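PDB 1RV9: conserved hypothetical protein NMB0706 from Neisseria meningitidis, which is of unknown function but belongs to the YfiH/LACC1 family, named for multi-copper polyphenol oxidoreductases, and may act on purine nucleosides as its relatives do. Local coordinates for residues P74-N79 with G107-A112; V87-A92 with D100-D105; L18-P23 with M161-P166. All coordinates share one frame; numbering follows the deposited sequence.

Interaction 1 (P74-N79 with G107-A112); sequences PVAYLN and GKVACA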
loop_
_atom_site.group_PDB
_atom_site.type_symbol
_atom_site.label_atom_id
_atom_site.label_comp_id
_atom_site.label_asym_id
_atom_site.label_seq_id
_atom_site.Cartn_x
_atom_site.Cartn_y
_atom_site.Cartn_z
ATOM N N PRO A 74 -0.749 -16.511 -8.278
ATOM C CA PRO A 74 -2.014 -16.116 -7.658
ATOM C C PRO A 74 -1.708 -14.904 -6.770
ATOM O O PRO A 74 -0.608 -14.795 -6.220
ATOM C CB PRO A 74 -2.417 -17.358 -6.857
ATOM C CG PRO A 74 -1.100 -18.034 -6.571
ATOM C CD PRO A 74 -0.359 -17.873 -7.870
ATOM N N VAL A 75 -2.672 -13.996 -6.651
ATOM C CA VAL A 75 -2.508 -12.780 -5.863
ATOM C C VAL A 75 -3.330 -12.863 -4.580
ATOM O O VAL A 75 -4.538 -13.105 -4.623
ATOM C CB VAL A 75 -2.959 -11.553 -6.682
ATOM C CG1 VAL A 75 -2.753 -10.276 -5.880
ATOM C CG2 VAL A 75 -2.182 -11.494 -7.992
ATOM N N ALA A 76 -2.675 -12.654 -3.441
ATOM C CA ALA A 76 -3.352 -12.732 -2.151
ATOM C C ALA A 76 -4.104 -11.469 -1.734
ATOM O O ALA A 76 -3.682 -10.757 -0.819
ATOM C CB ALA A 76 -2.355 -13.124 -1.062
ATOM N N TYR A 77 -5.224 -11.197 -2.399
ATOM C CA TYR A 77 -6.047 -10.045 -2.057
ATOM C C TYR A 77 -6.609 -10.286 -0.658
ATOM O O TYR A 77 -7.036 -11.398 -0.330
ATOM C CB TYR A 77 -7.195 -9.894 -3.059
ATOM C CG TYR A 77 -6.740 -9.510 -4.444
ATOM C CD1 TYR A 77 -6.272 -8.222 -4.712
ATOM C CD2 TYR A 77 -6.745 -10.439 -5.483
ATOM C CE1 TYR A 77 -5.818 -7.870 -5.979
ATOM C CE2 TYR A 77 -6.290 -10.097 -6.756
ATOM C CZ TYR A 77 -5.828 -8.813 -6.996
ATOM O OH TYR A 77 -5.368 -8.466 -8.244
ATOM N N LEU A 78 -6.613 -9.244 0.164
ATOM C CA LEU A 78 -7.104 -9.361 1.533
ATOM C C LEU A 78 -8.381 -8.570 1.746
ATOM O O LEU A 78 -8.689 -7.648 0.992
ATOM C CB LEU A 78 -6.062 -8.816 2.517
ATOM C CG LEU A 78 -4.603 -9.257 2.390
ATOM C CD1 LEU A 78 -3.745 -8.389 3.306
ATOM C CD2 LEU A 78 -4.461 -10.731 2.746
ATOM N N ASN A 79 -9.135 -8.940 2.775
ATOM C CA ASN A 79 -10.317 -8.165 3.109
ATOM C C ASN A 79 -9.737 -7.170 4.103
ATOM O O ASN A 79 -9.672 -7.433 5.308
ATOM C CB ASN A 79 -11.392 -9.012 3.788
ATOM C CG ASN A 79 -12.590 -8.180 4.199
ATOM O OD1 ASN A 79 -13.054 -7.332 3.436
ATOM N ND2 ASN A 79 -13.096 -8.411 5.405
ATOM N N GLY A 107 7.722 -17.518 -2.908
ATOM C CA GLY A 107 7.692 -17.214 -4.326
ATOM C C GLY A 107 6.535 -17.937 -4.996
ATOM O O GLY A 107 6.495 -18.081 -6.218
ATOM N N LYS A 108 5.578 -18.384 -4.188
ATOM C CA LYS A 108 4.425 -19.115 -4.706
ATOM C C LYS A 108 3.141 -18.297 -4.704
ATOM O O LYS A 108 2.061 -18.815 -4.980
ATOM C CB LYS A 108 4.222 -20.390 -3.889
ATOM C CG LYS A 108 5.396 -21.353 -3.974
ATOM C CD LYS A 108 5.169 -22.572 -3.101
ATOM C CE LYS A 108 6.318 -23.555 -3.236
ATOM N NZ LYS A 108 6.452 -24.035 -4.640
ATOM N N VAL A 109 3.266 -17.009 -4.414
ATOM C CA VAL A 109 2.103 -16.136 -4.355
ATOM C C VAL A 109 2.592 -14.696 -4.328
ATOM O O VAL A 109 3.724 -14.434 -3.929
ATOM C CB VAL A 109 1.284 -16.432 -3.067
ATOM C CG1 VAL A 109 2.165 -16.224 -1.838
ATOM C CG2 VAL A 109 0.044 -15.551 -3.000
ATOM N N ALA A 110 1.749 -13.771 -4.771
ATOM C CA ALA A 110 2.105 -12.359 -4.746
ATOM C C ALA A 110 1.382 -11.676 -3.592
ATOM O O ALA A 110 0.190 -11.920 -3.357
ATOM C CB ALA A 110 1.716 -11.691 -6.068
ATOM N N CYS A 111 2.111 -10.842 -2.853
ATOM C CA CYS A 111 1.530 -10.086 -1.753
ATOM C C CYS A 111 0.929 -8.851 -2.397
ATOM O O CYS A 111 1.502 -8.302 -3.340
ATOM C CB CYS A 111 2.601 -9.652 -0.757
ATOM S SG CYS A 111 3.453 -11.008 0.058
ATOM N N ALA A 112 -0.216 -8.402 -1.895
ATOM C CA ALA A 112 -0.856 -7.242 -2.485
ATOM C C ALA A 112 -1.751 -6.479 -1.531
ATOM O O ALA A 112 -2.357 -7.054 -0.628
ATOM C CB ALA A 112 -1.676 -7.675 -3.698
HETATM O O HOH W 1 -1.656 -9.513 0.348
HETATM O O HOH W 2 -5.183 -6.800 -0.485
#

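Interaction 2 (V87-A92 with D100-D105); sequences VNAAEA and DASVDD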
loop_
_atom_site.group_PDB
_atom_site.type_symbol
_atom_site.label_atom_id
_atom_site.label_comp_id
_atom_site.label_asym_id
_atom_site.label_seq_id
_atom_site.Cartn_x
_atom_site.Cartn_y
_atom_site.Cartn_z
ATOM N N VAL A 87 -0.700 -11.447 7.745
ATOM C CA VAL A 87 -0.886 -12.870 7.491
ATOM C C VAL A 87 0.157 -13.371 6.502
ATOM O O VAL A 87 0.846 -12.577 5.862
ATOM C CB VAL A 87 -2.276 -13.169 6.890
ATOM C CG1 VAL A 87 -3.364 -12.743 7.859
ATOM C CG2 VAL A 87 -2.436 -12.453 5.550
ATOM N N ASN A 88 0.287 -14.689 6.394
ATOM C CA ASN A 88 1.210 -15.267 5.424
ATOM C C ASN A 88 0.419 -15.295 4.124
ATOM O O ASN A 88 -0.655 -15.895 4.060
ATOM C CB ASN A 88 1.617 -16.689 5.821
ATOM C CG ASN A 88 2.604 -16.711 6.968
ATOM O OD1 ASN A 88 3.469 -15.841 7.074
ATOM N ND2 ASN A 88 2.497 -17.720 7.825
ATOM N N ALA A 89 0.936 -14.637 3.092
ATOM C CA ALA A 89 0.235 -14.575 1.817
ATOM C C ALA A 89 -0.111 -15.946 1.257
ATOM O O ALA A 89 -1.186 -16.129 0.681
ATOM C CB ALA A 89 1.059 -13.788 0.801
ATOM N N ALA A 90 0.789 -16.907 1.437
ATOM C CA ALA A 90 0.576 -18.261 0.933
ATOM C C ALA A 90 -0.625 -18.941 1.586
ATOM O O ALA A 90 -1.193 -19.878 1.024
ATOM C CB ALA A 90 1.837 -19.101 1.145
ATOM N N GLU A 91 -1.016 -18.467 2.766
ATOM C CA GLU A 91 -2.151 -19.043 3.487
ATOM C C GLU A 91 -3.424 -18.220 3.302
ATOM O O GLU A 91 -4.508 -18.642 3.714
ATOM C CB GLU A 91 -1.845 -19.128 4.984
ATOM C CG GLU A 91 -0.609 -19.924 5.353
ATOM C CD GLU A 91 -0.392 -19.978 6.855
ATOM O OE1 GLU A 91 -0.281 -18.905 7.484
ATOM O OE2 GLU A 91 -0.334 -21.095 7.410
ATOM N N ALA A 92 -3.297 -17.051 2.685
ATOM C CA ALA A 92 -4.440 -16.171 2.471
ATOM C C ALA A 92 -5.249 -16.455 1.209
ATOM O O ALA A 92 -6.220 -15.755 0.924
ATOM C CB ALA A 92 -3.955 -14.716 2.465
ATOM N N ASP A 100 -4.526 -6.630 6.895
ATOM C CA ASP A 100 -4.078 -5.476 6.140
ATOM C C ASP A 100 -2.625 -5.515 5.700
ATOM O O ASP A 100 -2.075 -4.504 5.269
ATOM C CB ASP A 100 -4.371 -4.207 6.938
ATOM C CG ASP A 100 -5.855 -3.908 7.003
ATOM O OD1 ASP A 100 -6.334 -3.105 6.175
ATOM O OD2 ASP A 100 -6.547 -4.493 7.868
ATOM N N ALA A 101 -2.008 -6.686 5.795
ATOM C CA ALA A 101 -0.623 -6.857 5.356
ATOM C C ALA A 101 -0.348 -8.340 5.191
ATOM O O ALA A 101 -0.995 -9.171 5.826
ATOM C CB ALA A 101 0.351 -6.260 6.379
ATOM N N SER A 102 0.590 -8.674 4.315
ATOM C CA SER A 102 0.954 -10.070 4.123
ATOM C C SER A 102 2.444 -10.171 3.836
ATOM O O SER A 102 3.073 -9.215 3.362
ATOM C CB SER A 102 0.141 -10.713 2.987
ATOM O OG SER A 102 0.569 -10.285 1.705
ATOM N N VAL A 103 3.008 -11.327 4.160
ATOM C CA VAL A 103 4.424 -11.585 3.950
ATOM C C VAL A 103 4.593 -12.902 3.201
ATOM O O VAL A 103 3.692 -13.746 3.203
ATOM C CB VAL A 103 5.179 -11.688 5.301
ATOM C CG1 VAL A 103 5.027 -10.396 6.085
ATOM C CG2 VAL A 103 4.637 -12.854 6.112
ATOM N N ASP A 104 5.739 -13.068 2.551
ATOM C CA ASP A 104 6.026 -14.303 1.833
ATOM C C ASP A 104 7.509 -14.521 1.608
ATOM O O ASP A 104 8.262 -13.569 1.416
ATOM C CB ASP A 104 5.334 -14.339 0.471
ATOM C CG ASP A 104 5.646 -15.613 -0.286
ATOM O OD1 ASP A 104 6.372 -15.558 -1.304
ATOM O OD2 ASP A 104 5.178 -16.682 0.166
ATOM N N ASP A 105 7.915 -15.788 1.619
ATOM C CA ASP A 105 9.305 -16.165 1.385
ATOM C C ASP A 105 9.347 -17.437 0.537
ATOM O O ASP A 105 10.360 -18.135 0.493
ATOM C CB ASP A 105 10.022 -16.397 2.722
ATOM C CG ASP A 105 9.537 -17.642 3.444
ATOM O OD1 ASP A 105 8.435 -18.138 3.129
ATOM O OD2 ASP A 105 10.264 -18.123 4.343
HETATM O O HOH W 3 3.488 -16.609 2.275
#

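Interaction 3 (L18-P23 with M161-P166); sequences LTADWP and MAYLGP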
loop_
_atom_site.group_PDB
_atom_site.type_symbol
_atom_site.label_atom_id
_atom_site.label_comp_id
_atom_site.label_asym_id
_atom_site.label_seq_id
_atom_site.Cartn_x
_atom_site.Cartn_y
_atom_site.Cartn_z
ATOM N N LEU A 18 3.139 0.089 -13.599
ATOM C CA LEU A 18 4.379 0.685 -13.142
ATOM C C LEU A 18 5.074 -0.335 -12.259
ATOM O O LEU A 18 4.485 -1.353 -11.893
ATOM C CB LEU A 18 4.090 1.946 -12.331
ATOM C CG LEU A 18 3.174 2.987 -12.973
ATOM C CD1 LEU A 18 2.916 4.111 -11.984
ATOM C CD2 LEU A 18 3.814 3.518 -14.246
ATOM N N THR A 19 6.332 -0.067 -11.936
ATOM C CA THR A 19 7.103 -0.941 -11.064
ATOM C C THR A 19 7.840 -0.039 -10.093
ATOM O O THR A 19 8.074 1.138 -10.380
ATOM C CB THR A 19 8.128 -1.800 -11.837
ATOM O OG1 THR A 19 9.063 -0.950 -12.511
ATOM C CG2 THR A 19 7.421 -2.686 -12.850
ATOM N N ALA A 20 8.197 -0.585 -8.940
ATOM C CA ALA A 20 8.891 0.189 -7.927
ATOM C C ALA A 20 10.305 0.560 -8.341
ATOM O O ALA A 20 11.051 -0.269 -8.860
ATOM C CB ALA A 20 8.929 -0.587 -6.619
ATOM N N ASP A 21 10.659 1.821 -8.117
ATOM C CA ASP A 21 11.999 2.291 -8.421
ATOM C C ASP A 21 12.787 2.203 -7.124
ATOM O O ASP A 21 12.732 3.099 -6.281
ATOM C CB ASP A 21 11.977 3.735 -8.930
ATOM C CG ASP A 21 13.374 4.322 -9.070
ATOM O OD1 ASP A 21 14.331 3.545 -9.283
ATOM O OD2 ASP A 21 13.512 5.561 -8.978
ATOM N N TRP A 22 13.492 1.091 -6.959
ATOM C CA TRP A 22 14.304 0.863 -5.778
ATOM C C TRP A 22 15.384 -0.162 -6.104
ATOM O O TRP A 22 15.278 -0.890 -7.089
ATOM C CB TRP A 22 13.425 0.405 -4.603
ATOM C CG TRP A 22 12.643 -0.879 -4.787
ATOM C CD1 TRP A 22 12.404 -1.560 -5.953
ATOM C CD2 TRP A 22 11.959 -1.601 -3.757
ATOM N NE1 TRP A 22 11.614 -2.662 -5.706
ATOM C CE2 TRP A 22 11.329 -2.711 -4.365
ATOM C CE3 TRP A 22 11.824 -1.418 -2.372
ATOM C CZ2 TRP A 22 10.565 -3.630 -3.638
ATOM C CZ3 TRP A 22 11.067 -2.332 -1.648
ATOM C CH2 TRP A 22 10.448 -3.427 -2.283
ATOM N N PRO A 23 16.450 -0.212 -5.293
ATOM C CA PRO A 23 17.546 -1.158 -5.524
ATOM C C PRO A 23 17.265 -2.599 -5.113
ATOM O O PRO A 23 18.166 -3.306 -4.660
ATOM C CB PRO A 23 18.698 -0.542 -4.734
ATOM C CG PRO A 23 17.998 0.097 -3.580
ATOM C CD PRO A 23 16.803 0.755 -4.237
ATOM N N MET A 161 14.333 -3.043 2.843
ATOM C CA MET A 161 14.116 -1.817 2.107
ATOM C C MET A 161 12.605 -1.733 1.947
ATOM O O MET A 161 11.929 -2.755 1.823
ATOM C CB MET A 161 14.837 -1.823 0.752
ATOM C CG MET A 161 14.395 -2.867 -0.240
ATOM S SD MET A 161 15.399 -2.763 -1.749
ATOM C CE MET A 161 16.764 -3.714 -1.285
ATOM N N ALA A 162 12.080 -0.517 1.998
ATOM C CA ALA A 162 10.646 -0.306 1.878
ATOM C C ALA A 162 10.343 0.640 0.735
ATOM O O ALA A 162 11.103 1.571 0.466
ATOM C CB ALA A 162 10.092 0.260 3.180
ATOM N N TYR A 163 9.232 0.392 0.052
ATOM C CA TYR A 163 8.829 1.243 -1.052
ATOM C C TYR A 163 7.494 1.887 -0.724
ATOM O O TYR A 163 6.529 1.200 -0.383
ATOM C CB TYR A 163 8.695 0.431 -2.342
ATOM C CG TYR A 163 8.371 1.279 -3.549
ATOM C CD1 TYR A 163 9.339 2.096 -4.130
ATOM C CD2 TYR A 163 7.091 1.274 -4.102
ATOM C CE1 TYR A 163 9.038 2.893 -5.235
ATOM C CE2 TYR A 163 6.780 2.063 -5.201
ATOM C CZ TYR A 163 7.756 2.868 -5.764
ATOM O OH TYR A 163 7.446 3.644 -6.859
ATOM N N LEU A 164 7.449 3.210 -0.812
ATOM C CA LEU A 164 6.224 3.945 -0.544
ATOM C C LEU A 164 5.487 4.080 -1.873
ATOM O O LEU A 164 5.933 4.791 -2.777
ATOM C CB LEU A 164 6.546 5.326 0.030
ATOM C CG LEU A 164 7.442 5.316 1.272
ATOM C CD1 LEU A 164 7.670 6.752 1.738
ATOM C CD2 LEU A 164 6.807 4.484 2.378
ATOM N N GLY A 165 4.362 3.381 -1.982
ATOM C CA GLY A 165 3.575 3.411 -3.199
ATOM C C GLY A 165 2.770 4.684 -3.359
ATOM O O GLY A 165 2.844 5.579 -2.519
ATOM N N PRO A 166 1.974 4.788 -4.431
ATOM C CA PRO A 166 1.159 5.979 -4.684
ATOM C C PRO A 166 0.096 6.204 -3.614
ATOM O O PRO A 166 -0.726 5.329 -3.358
ATOM C CB PRO A 166 0.560 5.696 -6.060
ATOM C CG PRO A 166 0.416 4.208 -6.061
ATOM C CD PRO A 166 1.716 3.743 -5.439
#

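Interaction 1 (P74-N79 with G107-A112)
Two backbone hydrogen bonds join P74-N79 to G107-A112 in parallel. A110 N gives its hydrogen to P74 O at 3.0 Å, and A76 N gives its own to A110 O at 3.0 Å with an N-H...O angle of 174°; both donors lie nearly along the C=O axis they meet. A110 is thus gripped through N and O by the residues flanking V75. The pairing adds the short, weakly bonded strand 75-76 to strand 110-115, as an outermost strand of the five-stranded mixed sheet. Past A76, centre of an inverse gamma turn, the chains part and water takes over: one water donates to A76 O and accepts from A112 N, a second accepts from L78 N and donates to A112 O.

Among the apolar contacts, V75 CG1, anti to the backbone N (chi1 -178°), reaches A112 CB at 3.6 Å; this same methyl lies over one face of the Y77 ring, toward its rim. V109 CG2, likewise anti to N, meets A76 CB at 3.9 Å. Two carbon-to-carbonyl contacts complete the packing: V109 CG2 touches P74 O at 3.4 Å, and the P74 ring closes the near end, its CG 3.6 Å from K108 O.

Interaction 2 (V87-A92 with D100-D105)
Three backbone hydrogen bonds stitch V87-A92 to D100-D105 as parallel strands, V87 paired with S102 and N88 with V103. V87 N donates to A101 O at 3.0 Å from above the carbonyl plane; V87 O takes V103 N nearly along its C=O axis, though the bond is bent at hydrogen (148°). V87 O also receives a CA-H...O contact from S102 CA at 3.1 Å. The third bond, A89 N to V103 O at 2.9 Å, lies in the carbonyl plane and is straighter.

Beside this backbone, V87 CG1 is anti to the carbonyl carbon (chi1 -61°), which puts CG2 in the crowded position between N and the carbonyl carbon, where it reaches S102 CB at 4.0 Å. A89 CB sits 3.7 Å from S102 OG. On the face of N88 and V103 the side chains cross obliquely, N88 OD1 touching V103 CG2 at 3.3 Å. The other end of that amide is held by E91: ND2 donates to OE1 at 3.0 Å, meeting the carboxylate from above its plane.

Farther out, the first strand ends in a turn closed by E91 N to N88 O and A92 N to A89 O. D100 OD1 accepts from H135 ND1, a geometry resembling a charge relay, though no catalytic role is established. A water at the turn accepts from A90 N and donates to V103 O, which thus has two donors, and to D104 OD2. With T106 OG1 also on OD2 and G107 N on OD1, the buried D104 carboxylate has several partners, which would probably favour its charged form.

Interaction 3 (L18-P23 with M161-P166)
The indole of W22 stands between M161 and Y163. Over one face lies Y163 CB, 3.9 Å from the centroid of the six-membered ring, with A20 CB on the same side toward the rim; M161 SD takes the opposite face, approaching obliquely at 4.4 Å from that centroid in a Met-aromatic contact. The Y163 ring turns its edge to the face of the indole: its centroid is 5.6 Å from that of the five-membered ring and the planes meet at 58°, an edge-to-face pair tilted well short of perpendicular. A20 CB, in turn, sits squarely over the centre of the Y163 ring, 3.4 Å from the centroid and 3° off the normal, a close CH-pi contact.

Torsions set these positions. Y163 CG is anti to the backbone N (chi1 -176°), which puts one ring face against A20 CB, while W22 CG occupies the crowded position between N and the carbonyl carbon and directs the indole at strand 160-164, against M161 and Y163. M161 starts from the same crowded position; its CG touches W22 CE3 at 3.6 Å, and the bend at chi3 carries CE alongside the P23 backbone, 3.7 Å from P23 O.

The two segments meet by apolar and aromatic packing. Residues 19-23 lie in the loop that leads from strand 17-18 to strand 28-33 of the five-stranded sheet, laid across strand 160-164 of the six-stranded one. C124 of strand 119-125 and Y223 of strand 221-224 pack on both W22 and M161, while T30 of strand 28-33 touches W22 and accepts a hydrogen bond from A20 N through OG1.

How the interactions relate
Interactions 1 and 2 are mostly buried neighbours, centres about 7 Å apart, each adding a short parallel edge strand to a different mixed sheet. They touch where C111 CB packs on S102 OG at 3.3 Å and V109 CG1 on D104 OD2 at 3.6 Å, and strand 101-104 leads directly to strand 110-115. Both rely on backbone hydrogen bonds with water at the strand ends. Interaction 3, partly buried and with its centre about 17 and 19 Å from theirs, replaces these with aromatic, sulfur and methyl packing. It shares the six-stranded sheet with interaction 2, and its loop along the chain encloses both others, interaction 2 nested within interaction 1.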